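Local coordinates for protein nucleoside-diphosphate sugar epimerase (SulA family) (Corynebacterium glutamicum, PDB 3OH8) that probably acts as an NAD(P)-dependent epimerase on nucleoside-diphosphate sugars, through a Rossmann-type domain joined to an N-terminal antiparallel sheet domain, at residues W17-H20 with G24-A27; R44-T49 with S67-G72; T164-T169 with D344-Y349. All coordinates share one frame; numbering follows the deposited sequence.

From the N terminus the three contacts follow in series, none nesting within or crossing another. Interaction 1 closes the short turn between helices 13-21 and 25-29. Interaction 2 ties the loop before strand 49-53 to the loop between strands 59-64 and 74-78, bridging two connections of the antiparallel sheet. Interaction 3 spans 175 residues and joins helices 158-169 and 342-354 of the Rossmann-type domain. Interaction 1 links the two domains: Trp17 packs on Phe69 and Gly72 in the sheet loops, while Trp19 and Ala25 pack on Thr169 of helix 158-169. Interactions 2 and 3 do not touch; their centres are about 26 Å apart and their nearest atoms about 11 Å.

Interaction 1: residues W17-H20 with G24-A27; sequences WDWH and GAVA
His20 and Ala25 bring the backbones closest, with their CA atoms 5.4 Å apart across the tight turn between helices 13-21 and 25-29. Ala25 directs its methyl group at the end of the first helix, where Ala25 CB lies 3.4 Å from Trp19 O and 3.7 Å from His20 O. The same methyl meets the six-membered ring of Trp19: Ala25 CB stands 4.2 Å from the ring centroid, 28° off the ring normal, in an off-centre CH-pi contact whose closest ring atom, Trp19 CZ3, is 3.8 Å from Ala25 CB. With Trp19 CG anti to the backbone N (chi1 -176°) and beside the carbonyl carbon, the six-membered ring is brought to Ala25. Trp19 CE3 also lies 3.8 Å above the centre of the His20 ring, and His20 ND1 is hydrogen-bonded to Val16 O within its own helix. Gly24, at the N-cap position, has a positive phi of 94°, a conformation that suits glycine. Leu129 and Leu133 of helix 119-139 pack against the indole. No hydrogen bond crosses between the segments, so this buried junction between two consecutive helices rests on the CH-pi contact and on van der Waals contact of one methyl with two backbone oxygens.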
loop_
_atom_site.group_PDB
_atom_site.type_symbol
_atom_site.label_atom_id
_atom_site.label_comp_id
_atom_site.label_asym_id
_atom_site.label_seq_id
_atom_site.Cartn_x
_atom_site.Cartn_y
_atom_site.Cartn_z
ATOM N N TRP A 17 -11.318 -5.510 -15.195
ATOM C CA TRP A 17 -10.342 -5.629 -16.272
ATOM C C TRP A 17 -9.569 -4.329 -16.421
ATOM O O TRP A 17 -8.325 -4.304 -16.468
ATOM C CB TRP A 17 -11.058 -5.942 -17.585
ATOM C CG TRP A 17 -10.133 -5.909 -18.750
ATOM C CD1 TRP A 17 -9.901 -4.856 -19.588
ATOM C CD2 TRP A 17 -9.287 -6.974 -19.190
ATOM N NE1 TRP A 17 -8.964 -5.207 -20.536
ATOM C CE2 TRP A 17 -8.573 -6.503 -20.311
ATOM C CE3 TRP A 17 -9.061 -8.281 -18.742
ATOM C CZ2 TRP A 17 -7.652 -7.294 -20.992
ATOM C CZ3 TRP A 17 -8.145 -9.070 -19.426
ATOM C CH2 TRP A 17 -7.457 -8.574 -20.542
ATOM N N ASP A 18 -10.325 -3.243 -16.496
ATOM C CA ASP A 18 -9.762 -1.916 -16.665
ATOM C C ASP A 18 -8.671 -1.644 -15.635
ATOM O O ASP A 18 -7.611 -1.107 -15.955
ATOM C CB ASP A 18 -10.867 -0.895 -16.466
ATOM C CG ASP A 18 -10.816 0.200 -17.476
ATOM O OD1 ASP A 18 -11.574 0.093 -18.467
ATOM O OD2 ASP A 18 -10.022 1.152 -17.277
ATOM N N TRP A 19 -8.948 -2.012 -14.391
ATOM C CA TRP A 19 -8.011 -1.769 -13.284
ATOM C C TRP A 19 -6.651 -2.432 -13.544
ATOM O O TRP A 19 -5.586 -1.857 -13.248
ATOM C CB TRP A 19 -8.646 -2.271 -11.982
ATOM C CG TRP A 19 -7.847 -2.013 -10.722
ATOM C CD1 TRP A 19 -8.009 -0.986 -9.835
ATOM C CD2 TRP A 19 -6.785 -2.825 -10.212
ATOM N NE1 TRP A 19 -7.101 -1.106 -8.800
ATOM C CE2 TRP A 19 -6.342 -2.224 -9.011
ATOM C CE3 TRP A 19 -6.157 -3.994 -10.662
ATOM C CZ2 TRP A 19 -5.302 -2.767 -8.253
ATOM C CZ3 TRP A 19 -5.130 -4.529 -9.911
ATOM C CH2 TRP A 19 -4.709 -3.915 -8.717
ATOM N N HIS A 20 -6.686 -3.641 -14.101
ATOM C CA HIS A 20 -5.466 -4.398 -14.405
ATOM C C HIS A 20 -4.650 -3.799 -15.555
ATOM O O HIS A 20 -3.442 -4.039 -15.652
ATOM C CB HIS A 20 -5.799 -5.865 -14.733
ATOM C CG HIS A 20 -6.218 -6.672 -13.547
ATOM N ND1 HIS A 20 -7.492 -6.613 -13.016
ATOM C CD2 HIS A 20 -5.541 -7.576 -12.794
ATOM C CE1 HIS A 20 -7.575 -7.433 -11.986
ATOM N NE2 HIS A 20 -6.396 -8.018 -11.821
ATOM N N GLY A 24 0.699 0.813 -12.225
ATOM C CA GLY A 24 0.580 0.531 -10.803
ATOM C C GLY A 24 -0.054 -0.803 -10.456
ATOM O O GLY A 24 0.177 -1.333 -9.363
ATOM N N ALA A 25 -0.853 -1.368 -11.368
ATOM C CA ALA A 25 -1.594 -2.598 -11.037
ATOM C C ALA A 25 -0.696 -3.765 -10.642
ATOM O O ALA A 25 -0.985 -4.500 -9.686
ATOM C CB ALA A 25 -2.545 -3.011 -12.196
ATOM N N VAL A 26 0.395 -3.949 -11.382
ATOM C CA VAL A 26 1.334 -5.018 -11.063
ATOM C C VAL A 26 1.942 -4.801 -9.683
ATOM O O VAL A 26 2.027 -5.738 -8.878
ATOM C CB VAL A 26 2.455 -5.164 -12.117
ATOM C CG1 VAL A 26 3.459 -6.207 -11.662
ATOM C CG2 VAL A 26 1.859 -5.536 -13.485
ATOM N N ALA A 27 2.338 -3.563 -9.394
ATOM C CA ALA A 27 2.911 -3.254 -8.081
ATOM C C ALA A 27 1.931 -3.553 -6.936
ATOM O O ALA A 27 2.310 -4.137 -5.917
ATOM C CB ALA A 27 3.384 -1.794 -8.028
#

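Interaction 2: residues R44-T49 with S67-G72; sequences RLADGT and SGFLNG
Ala46 lies over one face of the Phe69 ring, and this pair forms the tight part of a contact between two irregular loops. Ala46 CB sits 3.5 Å from the Phe69 ring centroid, only 8° off the normal, a CH-pi contact over the centre of the face. Ala46 CA comes still closer to the rim, 3.4 Å from Phe69 CD1. The ring reaches this position because Phe69 CG is anti to its backbone N (chi1 178°), which carries it out from its own loop. On the opposite face Phe69 has the backbone Asn71 N, 3.5 Å above the plane and offset toward the rim, so the ring is sandwiched between its own chain and the other loop. Leu45 touches more lightly, with Leu45 CB 4.1 Å from Phe69 CE1. The solvent side is looser and polar: exposed Arg44 folds back on its own loop, where Arg44 NH2 makes a salt bridge of 2.9 Å to Asp47 OD2 without reaching the other segment. Inward, Leu45 packs on Trp17, His20 and Thr21 of helix 13-21, while Leu45 and Phe69 both touch Phe75, so these connections of the antiparallel sheet pack against that helix and strand 74-78.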
loop_
_atom_site.group_PDB
_atom_site.type_symbol
_atom_site.label_atom_id
_atom_site.label_comp_id
_atom_site.label_asym_id
_atom_site.label_seq_id
_atom_site.Cartn_x
_atom_site.Cartn_y
_atom_site.Cartn_z
ATOM N N ARG A 44 0.947 -2.880 -22.120
ATOM C CA ARG A 44 -0.338 -3.524 -22.366
ATOM C C ARG A 44 -0.356 -4.958 -21.878
ATOM O O ARG A 44 0.683 -5.602 -21.805
ATOM C CB ARG A 44 -0.653 -3.514 -23.859
ATOM C CG ARG A 44 -0.960 -2.147 -24.412
ATOM C CD ARG A 44 -0.346 -1.985 -25.788
ATOM N NE ARG A 44 -0.552 -3.160 -26.633
ATOM C CZ ARG A 44 0.354 -3.624 -27.489
ATOM N NH1 ARG A 44 1.531 -3.017 -27.604
ATOM N NH2 ARG A 44 0.090 -4.693 -28.229
ATOM N N LEU A 45 -1.547 -5.466 -21.584
ATOM C CA LEU A 45 -1.684 -6.828 -21.081
ATOM C C LEU A 45 -1.440 -7.882 -22.167
ATOM O O LEU A 45 -1.054 -9.013 -21.860
ATOM C CB LEU A 45 -3.061 -7.028 -20.434
ATOM C CG LEU A 45 -3.355 -6.127 -19.226
ATOM C CD1 LEU A 45 -4.720 -6.442 -18.620
ATOM C CD2 LEU A 45 -2.248 -6.246 -18.178
ATOM N N ALA A 46 -1.661 -7.518 -23.428
ATOM C CA ALA A 46 -1.611 -8.511 -24.513
ATOM C C ALA A 46 -0.207 -9.063 -24.697
ATOM O O ALA A 46 0.000 -10.279 -24.777
ATOM C CB ALA A 46 -2.109 -7.909 -25.819
ATOM N N ASP A 47 0.753 -8.148 -24.756
ATOM C CA ASP A 47 2.151 -8.486 -24.980
ATOM C C ASP A 47 2.995 -7.534 -24.159
ATOM O O ASP A 47 2.476 -6.830 -23.295
ATOM C CB ASP A 47 2.498 -8.364 -26.470
ATOM C CG ASP A 47 2.127 -7.004 -27.055
ATOM O OD1 ASP A 47 1.917 -6.049 -26.278
ATOM O OD2 ASP A 47 2.051 -6.889 -28.298
ATOM N N GLY A 48 4.292 -7.487 -24.426
ATOM C CA GLY A 48 5.138 -6.552 -23.708
ATOM C C GLY A 48 5.686 -7.162 -22.436
ATOM O O GLY A 48 5.052 -8.022 -21.828
ATOM N N THR A 49 6.868 -6.722 -22.026
ATOM C CA THR A 49 7.522 -7.359 -20.903
ATOM C C THR A 49 7.586 -6.477 -19.660
ATOM O O THR A 49 7.483 -5.253 -19.726
ATOM C CB THR A 49 8.923 -7.916 -21.290
ATOM O OG1 THR A 49 9.951 -7.013 -20.877
ATOM C CG2 THR A 49 9.016 -8.149 -22.788
ATOM N N SER A 67 -0.734 -15.168 -27.320
ATOM C CA SER A 67 -1.589 -16.325 -27.548
ATOM C C SER A 67 -2.526 -16.564 -26.368
ATOM O O SER A 67 -3.520 -17.273 -26.498
ATOM C CB SER A 67 -0.749 -17.576 -27.818
ATOM O OG SER A 67 -0.176 -18.080 -26.624
ATOM N N GLY A 68 -2.206 -15.970 -25.220
ATOM C CA GLY A 68 -3.019 -16.140 -24.029
ATOM C C GLY A 68 -3.765 -14.872 -23.660
ATOM O O GLY A 68 -4.056 -14.606 -22.483
ATOM N N PHE A 69 -4.070 -14.077 -24.675
ATOM C CA PHE A 69 -4.787 -12.832 -24.477
ATOM C C PHE A 69 -6.157 -12.876 -25.153
ATOM O O PHE A 69 -6.281 -13.326 -26.286
ATOM C CB PHE A 69 -3.981 -11.677 -25.051
ATOM C CG PHE A 69 -4.666 -10.349 -24.939
ATOM C CD1 PHE A 69 -4.692 -9.666 -23.723
ATOM C CD2 PHE A 69 -5.278 -9.775 -26.040
ATOM C CE1 PHE A 69 -5.311 -8.438 -23.618
ATOM C CE2 PHE A 69 -5.914 -8.541 -25.939
ATOM C CZ PHE A 69 -5.929 -7.872 -24.729
ATOM N N LEU A 70 -7.183 -12.430 -24.441
ATOM C CA LEU A 70 -8.474 -12.145 -25.053
ATOM C C LEU A 70 -8.974 -10.863 -24.431
ATOM O O LEU A 70 -9.224 -10.810 -23.223
ATOM C CB LEU A 70 -9.478 -13.272 -24.808
ATOM C CG LEU A 70 -10.865 -13.062 -25.435
ATOM C CD1 LEU A 70 -10.766 -12.663 -26.908
ATOM C CD2 LEU A 70 -11.730 -14.302 -25.280
ATOM N N ASN A 71 -9.102 -9.826 -25.248
ATOM C CA ASN A 71 -9.424 -8.499 -24.743
ATOM C C ASN A 71 -10.615 -8.519 -23.791
ATOM O O ASN A 71 -11.717 -8.933 -24.154
ATOM C CB ASN A 71 -9.654 -7.504 -25.888
ATOM C CG ASN A 71 -9.710 -6.057 -25.402
ATOM O OD1 ASN A 71 -10.421 -5.226 -25.972
ATOM N ND2 ASN A 71 -8.960 -5.752 -24.342
ATOM N N GLY A 72 -10.373 -8.084 -22.559
ATOM C CA GLY A 72 -11.414 -8.009 -21.559
ATOM C C GLY A 72 -11.706 -9.295 -20.807
ATOM O O GLY A 72 -12.539 -9.278 -19.906
#

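Interaction 3: residues T164-T169 with D344-Y349; sequences TAQLQT and DLTDIY
Gln166 faces Thr346 and Asp347 across the interface between helices 158-169 and 342-354, and its carboxamide makes all the close contacts between the two segments. Gln166 NE2 donates a hydrogen bond to Asp347 OD1 at 2.8 Å with an N-H...O angle of 153°. The acceptor lies near the amide plane of Gln166, and the amide approaches Asp347 OD1 nearly along its C-O axis, although the amide and carboxylate planes are turned 47° apart. At the other end of the amide, Gln166 OE1 is 2.9 Å from Thr346 OG1, a hydroxyl that also lies close to Asp343 O of its own helix. Gln166 can reach across because CG is anti to the backbone N (chi1 -163°) and the chain is extended beyond it, which delivers the amide to its two partners.

Van der Waals contact accompanies the polar pair, Thr346 CB lying close against Gln166 OE1 at 3.2 Å. The nearest CA atoms, of Gln166 and Thr346, are 7.9 Å apart. Thr346 also packs on Ala162 and Leu163, so apolar packing between the helices continues outside these segments.

Ionic interaction enters from outside the two helices. Asp347 OD2 forms a salt bridge with Arg428 NE, so the carboxylate is shared between an amide and a guanidinium group. Asp344 OD1 and OD2 accept the backbone N-H groups of Arg428 and Tyr429, which brings the same loop against helix 342-354.

All three touching residues are buried. The Gln166 amide, bonded to a carboxylate through NE2 and with its oxygen beside a hydroxyl, gives these Rossmann-type domain helices a directional polar link, and Arg428 probably helps to stabilise the negative charge of Asp347.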
loop_
_atom_site.group_PDB
_atom_site.type_symbol
_atom_site.label_atom_id
_atom_site.label_comp_id
_atom_site.label_asym_id
_atom_site.label_seq_id
_atom_site.Cartn_x
_atom_site.Cartn_y
_atom_site.Cartn_z
ATOM N N THR A 164 1.773 5.997 -4.879
ATOM C CA THR A 164 1.890 6.294 -6.299
ATOM C C THR A 164 1.169 5.246 -7.151
ATOM O O THR A 164 0.381 5.584 -8.042
ATOM C CB THR A 164 3.384 6.406 -6.724
ATOM O OG1 THR A 164 3.976 7.572 -6.124
ATOM C CG2 THR A 164 3.507 6.508 -8.236
ATOM N N ALA A 165 1.431 3.975 -6.865
ATOM C CA ALA A 165 0.766 2.887 -7.571
ATOM C C ALA A 165 -0.742 2.918 -7.381
ATOM O O ALA A 165 -1.478 2.612 -8.309
ATOM C CB ALA A 165 1.312 1.541 -7.133
ATOM N N GLN A 166 -1.203 3.249 -6.178
ATOM C CA GLN A 166 -2.639 3.264 -5.912
ATOM C C GLN A 166 -3.315 4.381 -6.703
ATOM O O GLN A 166 -4.338 4.163 -7.338
ATOM C CB GLN A 166 -2.904 3.446 -4.410
ATOM C CG GLN A 166 -4.314 3.068 -3.968
ATOM C CD GLN A 166 -4.482 3.228 -2.460
ATOM O OE1 GLN A 166 -3.534 3.587 -1.761
ATOM N NE2 GLN A 166 -5.688 2.975 -1.960
ATOM N N LEU A 167 -2.741 5.582 -6.646
ATOM C CA LEU A 167 -3.232 6.723 -7.427
ATOM C C LEU A 167 -3.338 6.378 -8.912
ATOM O O LEU A 167 -4.345 6.662 -9.572
ATOM C CB LEU A 167 -2.279 7.906 -7.284
ATOM C CG LEU A 167 -2.612 9.097 -6.378
ATOM C CD1 LEU A 167 -3.860 8.917 -5.560
ATOM C CD2 LEU A 167 -1.422 9.445 -5.502
ATOM N N GLN A 168 -2.277 5.796 -9.451
ATOM C CA GLN A 168 -2.304 5.405 -10.851
ATOM C C GLN A 168 -3.395 4.375 -11.139
ATOM O O GLN A 168 -4.085 4.479 -12.150
ATOM C CB GLN A 168 -0.931 4.925 -11.307
ATOM C CG GLN A 168 0.108 6.041 -11.255
ATOM C CD GLN A 168 1.524 5.532 -11.421
ATOM O OE1 GLN A 168 1.842 4.413 -11.025
ATOM N NE2 GLN A 168 2.385 6.358 -12.000
ATOM N N THR A 169 -3.582 3.384 -10.272
ATOM C CA THR A 169 -4.661 2.425 -10.558
ATOM C C THR A 169 -6.039 3.077 -10.439
ATOM O O THR A 169 -7.025 2.572 -10.977
ATOM C CB THR A 169 -4.606 1.192 -9.659
ATOM O OG1 THR A 169 -4.624 1.605 -8.284
ATOM C CG2 THR A 169 -3.344 0.412 -9.932
ATOM N N ASP A 344 -3.763 0.819 4.906
ATOM C CA ASP A 344 -4.593 1.835 5.540
ATOM C C ASP A 344 -3.946 3.215 5.499
ATOM O O ASP A 344 -4.649 4.222 5.387
ATOM C CB ASP A 344 -4.974 1.444 6.963
ATOM C CG ASP A 344 -6.135 0.461 6.983
ATOM O OD1 ASP A 344 -7.158 0.760 6.329
ATOM O OD2 ASP A 344 -6.028 -0.602 7.631
ATOM N N LEU A 345 -2.616 3.256 5.573
ATOM C CA LEU A 345 -1.903 4.525 5.525
ATOM C C LEU A 345 -2.036 5.170 4.142
ATOM O O LEU A 345 -2.398 6.350 4.045
ATOM C CB LEU A 345 -0.435 4.354 5.916
ATOM C CG LEU A 345 0.445 5.614 5.846
ATOM C CD1 LEU A 345 -0.121 6.711 6.728
ATOM C CD2 LEU A 345 1.887 5.295 6.269
ATOM N N THR A 346 -1.770 4.409 3.076
ATOM C CA THR A 346 -1.973 4.963 1.741
ATOM C C THR A 346 -3.446 5.339 1.494
ATOM O O THR A 346 -3.716 6.381 0.892
ATOM C CB THR A 346 -1.394 4.075 0.599
ATOM O OG1 THR A 346 -2.066 2.810 0.562
ATOM C CG2 THR A 346 0.106 3.839 0.820
ATOM N N ASP A 347 -4.390 4.512 1.960
ATOM C CA ASP A 347 -5.812 4.876 1.873
ATOM C C ASP A 347 -6.043 6.271 2.444
ATOM O O ASP A 347 -6.788 7.080 1.880
ATOM C CB ASP A 347 -6.698 3.877 2.616
ATOM C CG ASP A 347 -6.970 2.610 1.809
ATOM O OD1 ASP A 347 -6.439 2.467 0.682
ATOM O OD2 ASP A 347 -7.721 1.752 2.314
ATOM N N ILE A 348 -5.410 6.544 3.586
ATOM C CA ILE A 348 -5.599 7.829 4.261
ATOM C C ILE A 348 -4.999 8.962 3.438
ATOM O O ILE A 348 -5.616 10.014 3.281
ATOM C CB ILE A 348 -5.048 7.782 5.702
ATOM C CG1 ILE A 348 -5.968 6.897 6.557
ATOM C CG2 ILE A 348 -4.980 9.171 6.300
ATOM C CD1 ILE A 348 -5.344 6.421 7.875
ATOM N N TYR A 349 -3.810 8.749 2.886
ATOM C CA TYR A 349 -3.236 9.757 1.993
ATOM C C TYR A 349 -4.138 10.004 0.790
ATOM O O TYR A 349 -4.424 11.148 0.422
ATOM C CB TYR A 349 -1.838 9.332 1.519
ATOM C CG TYR A 349 -0.739 9.792 2.469
ATOM C CD1 TYR A 349 -0.284 11.105 2.449
ATOM C CD2 TYR A 349 -0.146 8.902 3.366
ATOM C CE1 TYR A 349 0.732 11.533 3.321
ATOM C CE2 TYR A 349 0.858 9.317 4.234
ATOM C CZ TYR A 349 1.285 10.635 4.212
ATOM O OH TYR A 349 2.287 11.043 5.075
#